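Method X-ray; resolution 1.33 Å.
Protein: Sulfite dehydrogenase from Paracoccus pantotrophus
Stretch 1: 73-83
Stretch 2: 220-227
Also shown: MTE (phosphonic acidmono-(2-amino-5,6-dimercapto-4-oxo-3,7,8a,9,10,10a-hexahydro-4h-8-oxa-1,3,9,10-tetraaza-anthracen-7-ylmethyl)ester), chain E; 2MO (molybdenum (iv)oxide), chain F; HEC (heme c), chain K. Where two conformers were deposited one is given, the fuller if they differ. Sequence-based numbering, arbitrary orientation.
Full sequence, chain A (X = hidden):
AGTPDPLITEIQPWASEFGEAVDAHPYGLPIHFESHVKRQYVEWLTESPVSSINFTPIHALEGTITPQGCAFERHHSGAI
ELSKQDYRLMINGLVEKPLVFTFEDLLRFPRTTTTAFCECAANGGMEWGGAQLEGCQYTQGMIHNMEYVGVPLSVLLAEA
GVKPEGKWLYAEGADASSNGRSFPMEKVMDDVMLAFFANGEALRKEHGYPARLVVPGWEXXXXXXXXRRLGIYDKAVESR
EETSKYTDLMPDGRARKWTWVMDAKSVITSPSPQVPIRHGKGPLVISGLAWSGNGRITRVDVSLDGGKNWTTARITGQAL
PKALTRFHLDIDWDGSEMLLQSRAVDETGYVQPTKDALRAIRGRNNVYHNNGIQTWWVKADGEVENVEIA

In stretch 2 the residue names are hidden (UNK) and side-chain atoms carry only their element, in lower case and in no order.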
# COMPACT_ATOMS: atom_id res chain seq x y z
N GLU A 73 -8.89 12.55 -2.44
CA GLU A 73 -10.29 12.37 -2.82
C GLU A 73 -10.73 13.51 -3.68
O GLU A 73 -10.41 14.66 -3.43
CB GLU A 73 -11.16 12.46 -1.57
CG GLU A 73 -10.91 11.42 -0.50
CD GLU A 73 -11.67 11.76 0.77
OE1 GLU A 73 -12.92 11.78 0.78
OE2 GLU A 73 -11.02 12.02 1.78
N ARG A 74 -11.52 13.20 -4.70
CA ARG A 74 -12.27 14.22 -5.45
C ARG A 74 -13.68 13.68 -5.64
O ARG A 74 -13.87 12.63 -6.24
CB ARG A 74 -11.61 14.57 -6.79
CG ARG A 74 -11.92 15.97 -7.31
CD ARG A 74 -13.35 16.17 -7.71
NE ARG A 74 -13.42 17.35 -8.59
CZ ARG A 74 -14.34 18.29 -8.54
NH1 ARG A 74 -15.34 18.26 -7.66
NH2 ARG A 74 -14.24 19.31 -9.40
N HIS A 75 -14.66 14.40 -5.10
CA HIS A 75 -16.08 14.06 -5.24
C HIS A 75 -16.85 15.23 -5.82
O HIS A 75 -16.41 16.37 -5.71
CB HIS A 75 -16.73 13.74 -3.88
CG HIS A 75 -15.90 12.85 -3.04
ND1 HIS A 75 -15.54 13.09 -1.73
CD2 HIS A 75 -15.30 11.70 -3.40
CE1 HIS A 75 -14.77 12.09 -1.31
NE2 HIS A 75 -14.62 11.23 -2.31
N HIS A 76 -18.01 14.94 -6.37
CA HIS A 76 -18.93 15.98 -6.84
C HIS A 76 -20.26 15.99 -6.07
O HIS A 76 -20.94 17.01 -6.08
CB HIS A 76 -19.20 15.88 -8.35
CG HIS A 76 -17.98 16.08 -9.20
ND1 HIS A 76 -17.72 17.19 -9.97
CD2 HIS A 76 -16.93 15.24 -9.39
CE1 HIS A 76 -16.55 17.02 -10.59
NE2 HIS A 76 -16.06 15.85 -10.24
N SER A 77 -20.61 14.89 -5.38
CA SER A 77 -21.76 14.87 -4.47
C SER A 77 -21.42 14.08 -3.22
O SER A 77 -22.29 13.49 -2.60
CB SER A 77 -23.04 14.36 -5.12
OG SER A 77 -22.91 13.02 -5.57
N GLY A 78 -20.14 14.12 -2.83
CA GLY A 78 -19.63 13.45 -1.63
C GLY A 78 -19.31 11.97 -1.83
O GLY A 78 -19.59 11.39 -2.87
N ALA A 79 -18.70 11.38 -0.82
CA ALA A 79 -18.31 9.98 -0.83
C ALA A 79 -19.48 9.17 -0.33
O ALA A 79 -19.85 9.27 0.84
CB ALA A 79 -17.10 9.77 0.07
N ILE A 80 -20.06 8.34 -1.19
CA ILE A 80 -21.26 7.58 -0.82
C ILE A 80 -20.93 6.21 -0.28
O ILE A 80 -19.89 5.63 -0.58
CB ILE A 80 -22.23 7.43 -2.02
CG1 ILE A 80 -21.56 6.72 -3.20
CG2 ILE A 80 -22.75 8.82 -2.44
CD1 ILE A 80 -22.55 6.19 -4.25
N GLU A 81 -21.85 5.70 0.53
CA GLU A 81 -21.80 4.37 1.07
C GLU A 81 -22.66 3.41 0.26
O GLU A 81 -23.88 3.52 0.21
CB GLU A 81 -22.29 4.37 2.52
CG GLU A 81 -22.28 2.97 3.13
CD GLU A 81 -22.88 2.88 4.49
OE1 GLU A 81 -22.17 3.19 5.46
OE2 GLU A 81 -24.04 2.48 4.60
N LEU A 82 -22.00 2.47 -0.39
CA LEU A 82 -22.64 1.53 -1.31
C LEU A 82 -22.17 0.12 -0.97
O LEU A 82 -21.03 -0.27 -1.23
CB LEU A 82 -22.31 1.89 -2.75
CG LEU A 82 -22.93 1.03 -3.86
CD1 LEU A 82 -24.43 0.94 -3.68
CD2 LEU A 82 -22.55 1.62 -5.23
N SER A 83 -23.04 -0.66 -0.32
CA SER A 83 -22.68 -2.04 0.06
C SER A 83 -22.57 -2.92 -1.18
O SER A 83 -23.19 -2.66 -2.21
CB SER A 83 -23.72 -2.64 1.01
OG SER A 83 -24.90 -2.92 0.30
N UNK A 220 -8.06 11.97 -14.19
CA UNK A 220 -8.75 11.33 -13.07
C UNK A 220 -10.26 11.37 -13.17
O UNK A 220 -10.95 10.48 -12.68
N UNK A 221 -10.82 12.43 -13.74
CA UNK A 221 -12.27 12.49 -13.85
C UNK A 221 -12.88 11.27 -14.53
O UNK A 221 -14.02 10.91 -14.25
c UNK A 221 -12.72 13.78 -14.56
n UNK A 221 -14.82 14.17 -13.41
o UNK A 221 -14.87 13.73 -15.61
c UNK A 221 -14.23 13.93 -14.57
N UNK A 222 -12.13 10.63 -15.41
CA UNK A 222 -12.68 9.51 -16.14
C UNK A 222 -12.67 8.23 -15.31
O UNK A 222 -13.27 7.24 -15.72
s UNK A 222 -11.19 10.45 -19.87
c UNK A 222 -12.42 9.65 -20.88
c UNK A 222 -11.95 9.37 -17.45
c UNK A 222 -12.06 10.63 -18.29
N UNK A 223 -12.01 8.26 -14.15
CA UNK A 223 -11.93 7.08 -13.27
C UNK A 223 -13.21 7.02 -12.44
O UNK A 223 -13.21 7.27 -11.23
c UNK A 223 -10.68 7.15 -12.39
n UNK A 223 -7.65 7.47 -14.50
c UNK A 223 -5.78 5.14 -12.36
c UNK A 223 -7.19 6.58 -13.56
c UNK A 223 -6.82 4.87 -11.45
c UNK A 223 -5.95 5.99 -13.42
c UNK A 223 -8.24 6.35 -12.65
c UNK A 223 -9.36 7.07 -13.10
c UNK A 223 -8.95 7.78 -14.20
c UNK A 223 -8.04 5.45 -11.60
N UNK A 224 -14.33 6.74 -13.11
CA UNK A 224 -15.65 6.82 -12.51
C UNK A 224 -15.72 5.88 -11.29
O UNK A 224 -15.45 4.68 -11.39
c UNK A 224 -16.75 6.49 -13.55
c UNK A 224 -18.13 6.51 -12.88
c UNK A 224 -16.71 7.45 -14.72
N UNK A 225 -16.10 6.45 -10.15
CA UNK A 225 -16.23 5.72 -8.89
C UNK A 225 -17.67 5.24 -8.68
O UNK A 225 -18.63 5.81 -9.20
c UNK A 225 -13.88 7.75 -6.53
n UNK A 225 -13.96 9.87 -5.31
c UNK A 225 -14.33 6.91 -7.72
c UNK A 225 -15.80 6.63 -7.74
c UNK A 225 -14.37 9.18 -6.55
N UNK A 226 -17.80 4.18 -7.89
CA UNK A 226 -19.11 3.59 -7.58
C UNK A 226 -19.84 3.31 -8.89
O UNK A 226 -21.02 3.61 -9.04
n UNK A 226 -18.09 5.30 -3.56
c UNK A 226 -17.58 8.82 -4.47
c UNK A 226 -19.95 4.50 -6.64
c UNK A 226 -18.77 4.45 -4.39
c UNK A 226 -18.87 7.62 -6.12
c UNK A 226 -19.17 5.11 -5.51
c UNK A 226 -17.45 7.71 -3.69
c UNK A 226 -18.04 6.54 -4.14
c UNK A 226 -18.73 6.46 -5.36
c UNK A 226 -18.30 8.78 -5.67
N UNK A 227 -19.13 2.72 -9.86
CA UNK A 227 -19.64 2.65 -11.23
C UNK A 227 -20.91 1.80 -11.29
O UNK A 227 -20.93 0.68 -10.80
c UNK A 227 -18.59 2.14 -12.24
c UNK A 227 -18.93 2.64 -13.64
c UNK A 227 -17.25 2.65 -11.93
N1 MTE E . -16.69 9.25 -9.88
C2 MTE E . -17.89 9.60 -9.43
N2 MTE E . -18.89 8.70 -9.50
N3 MTE E . -18.12 10.81 -8.90
C4 MTE E . -17.16 11.77 -8.79
O4 MTE E . -17.46 12.86 -8.27
N5 MTE E . -14.78 12.37 -9.32
C6 MTE E . -13.81 12.07 -10.35
C7 MTE E . -13.34 10.62 -10.38
N8 MTE E . -14.47 9.73 -10.37
C9 MTE E . -15.83 11.47 -9.29
C10 MTE E . -15.64 10.13 -9.87
C1' MTE E . -12.60 12.98 -10.31
S1' MTE E . -12.76 14.63 -10.88
C2' MTE E . -11.38 12.53 -9.92
S2' MTE E . -9.96 13.50 -10.04
C3' MTE E . -11.25 11.11 -9.40
O3' MTE E . -12.49 10.41 -9.26
C4' MTE E . -10.62 11.12 -8.02
O4' MTE E . -10.42 9.77 -7.57
P MTE E . -10.18 9.59 -6.00
O1P MTE E . -8.87 10.42 -5.81
O2P MTE E . -11.29 10.21 -5.22
O3P MTE E . -9.94 8.13 -5.81
MO 2MO F . -10.57 15.45 -11.25
OT1 2MO F . -10.12 15.17 -12.96
OT2 2MO F . -11.50 17.15 -10.97
FE HEC K . -27.25 23.56 -9.35
CHA HEC K . -24.25 23.09 -10.88
CHB HEC K . -28.76 23.71 -12.41
CHC HEC K . -30.24 23.67 -7.84
CHD HEC K . -25.72 24.06 -6.39
NA HEC K . -26.63 23.43 -11.27
C1A HEC K . -25.33 23.29 -11.68
C2A HEC K . -25.27 23.35 -13.12
C3A HEC K . -26.53 23.53 -13.54
C4A HEC K . -27.39 23.57 -12.38
CMA HEC K . -27.05 23.65 -14.99
CAA HEC K . -23.97 23.24 -13.97
CBA HEC K . -23.24 24.58 -14.03
CGA HEC K . -22.03 24.54 -14.92
O1A HEC K . -21.37 23.51 -15.01
O2A HEC K . -21.80 25.60 -15.55
NB HEC K . -29.12 23.62 -9.98
C1B HEC K . -29.57 23.66 -11.29
C2B HEC K . -31.01 23.49 -11.30
C3B HEC K . -31.43 23.51 -10.03
C4B HEC K . -30.26 23.56 -9.19
CMB HEC K . -31.85 23.56 -12.59
CAB HEC K . -32.85 23.37 -9.50
CBB HEC K . -33.51 22.10 -10.12
NC HEC K . -27.85 23.82 -7.44
C1C HEC K . -29.15 23.88 -7.03
C2C HEC K . -29.18 24.13 -5.61
C3C HEC K . -27.90 24.23 -5.20
C4C HEC K . -27.07 24.09 -6.37
CMC HEC K . -30.46 24.22 -4.76
CAC HEC K . -27.29 24.55 -3.84
CBC HEC K . -27.80 23.88 -2.61
ND HEC K . -25.33 23.56 -8.75
C1D HEC K . -24.92 23.66 -7.44
C2D HEC K . -23.51 23.39 -7.33
C3D HEC K . -23.08 23.06 -8.70
C4D HEC K . -24.23 23.21 -9.53
CMD HEC K . -22.63 23.32 -6.09
CAD HEC K . -21.66 22.67 -9.09
CBD HEC K . -21.53 21.15 -8.99
CGD HEC K . -20.18 20.65 -9.42
O1D HEC K . -19.38 21.43 -10.01
O2D HEC K . -19.95 19.44 -9.27

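Position 220 has no side-chain atoms and does not touch stretch 1; it is Gly-220. An ideal CB here would lie 2.8 Å from S2' of MTE, so the cofactor leaves no room for one.

Position 221 carries two carbons, the second bearing one oxygen and one nitrogen, a short amide whose nitrogen approaches NE2 of His-76 at 3.8 Å. This is Asn-221. Its ND2 also lies 3.3 Å from S1' of MTE, while its backbone N makes a weak hydrogen bond to OT1 of 2MO (2.9 Å).

At position 222 an unbranched chain runs through two carbons, a sulfur and a terminal carbon, far from stretch 1. The thioether identifies Met-222.

Position 223 shows one carbon followed by fused five- and six-membered rings holding eight carbons and one nitrogen, an indole that does not reach stretch 1, hence Trp-223. Its backbone O accepts a hydrogen bond from N8 of MTE (2.9 Å).

Position 224 has three carbons, one carrying the other two, again clear of stretch 1. Nothing polar is present, the branch is at CB, and the residue is Val-224.

Position 225 has four carbons in a row ending in nitrogen. Its CA-to-CB bond points toward stretch 1, where the terminal nitrogen lies 2.9 Å from the backbone O of Arg-74 and at the edge of the His-75 ring. The chain is that of Lys-225. The same NZ donates a hydrogen bond to O2P of MTE at 2.7 Å, and O2P also accepts a hydrogen bond from the backbone N of Arg-74 (3.0 Å).

Position 226 repeats the one-carbon, fused-ring pattern with a single nitrogen. CG1 of Ile-80 sits over one face, 3.5 Å from the centroid of the five-membered ring and 6° off its normal, a CH-pi contact. The residue is Trp-226. Its CZ2 meets CA of Ala-79 at 3.8 Å, CH2 lies 3.6 Å from O of Gly-78, and CB packs against CD2 of Leu-82 at 4.1 Å.

Position 227 has three carbons branched at CB, its CA-to-CB bond points away from stretch 1, and it is Val-227.

The contact therefore rests on two neighbouring side chains. Trp-226 supplies most of the apolar packing: its indole lies against Gly-78, Ala-79 and Ile-80, while its CB meets CD2 of Leu-82. Lys-225 supplies a direct hydrogen bond, from NZ to O of Arg-74. The cofactor joins the stretches further: backbone N and O of Lys-225 pair with N1 and N2 of MTE, and NE of Arg-74 donates to OT2 of 2MO (3.1 Å). Both segments thus help hold the molybdenum site of this sulfite dehydrogenase.

Stretch 2 220-227: GNMWVKWV
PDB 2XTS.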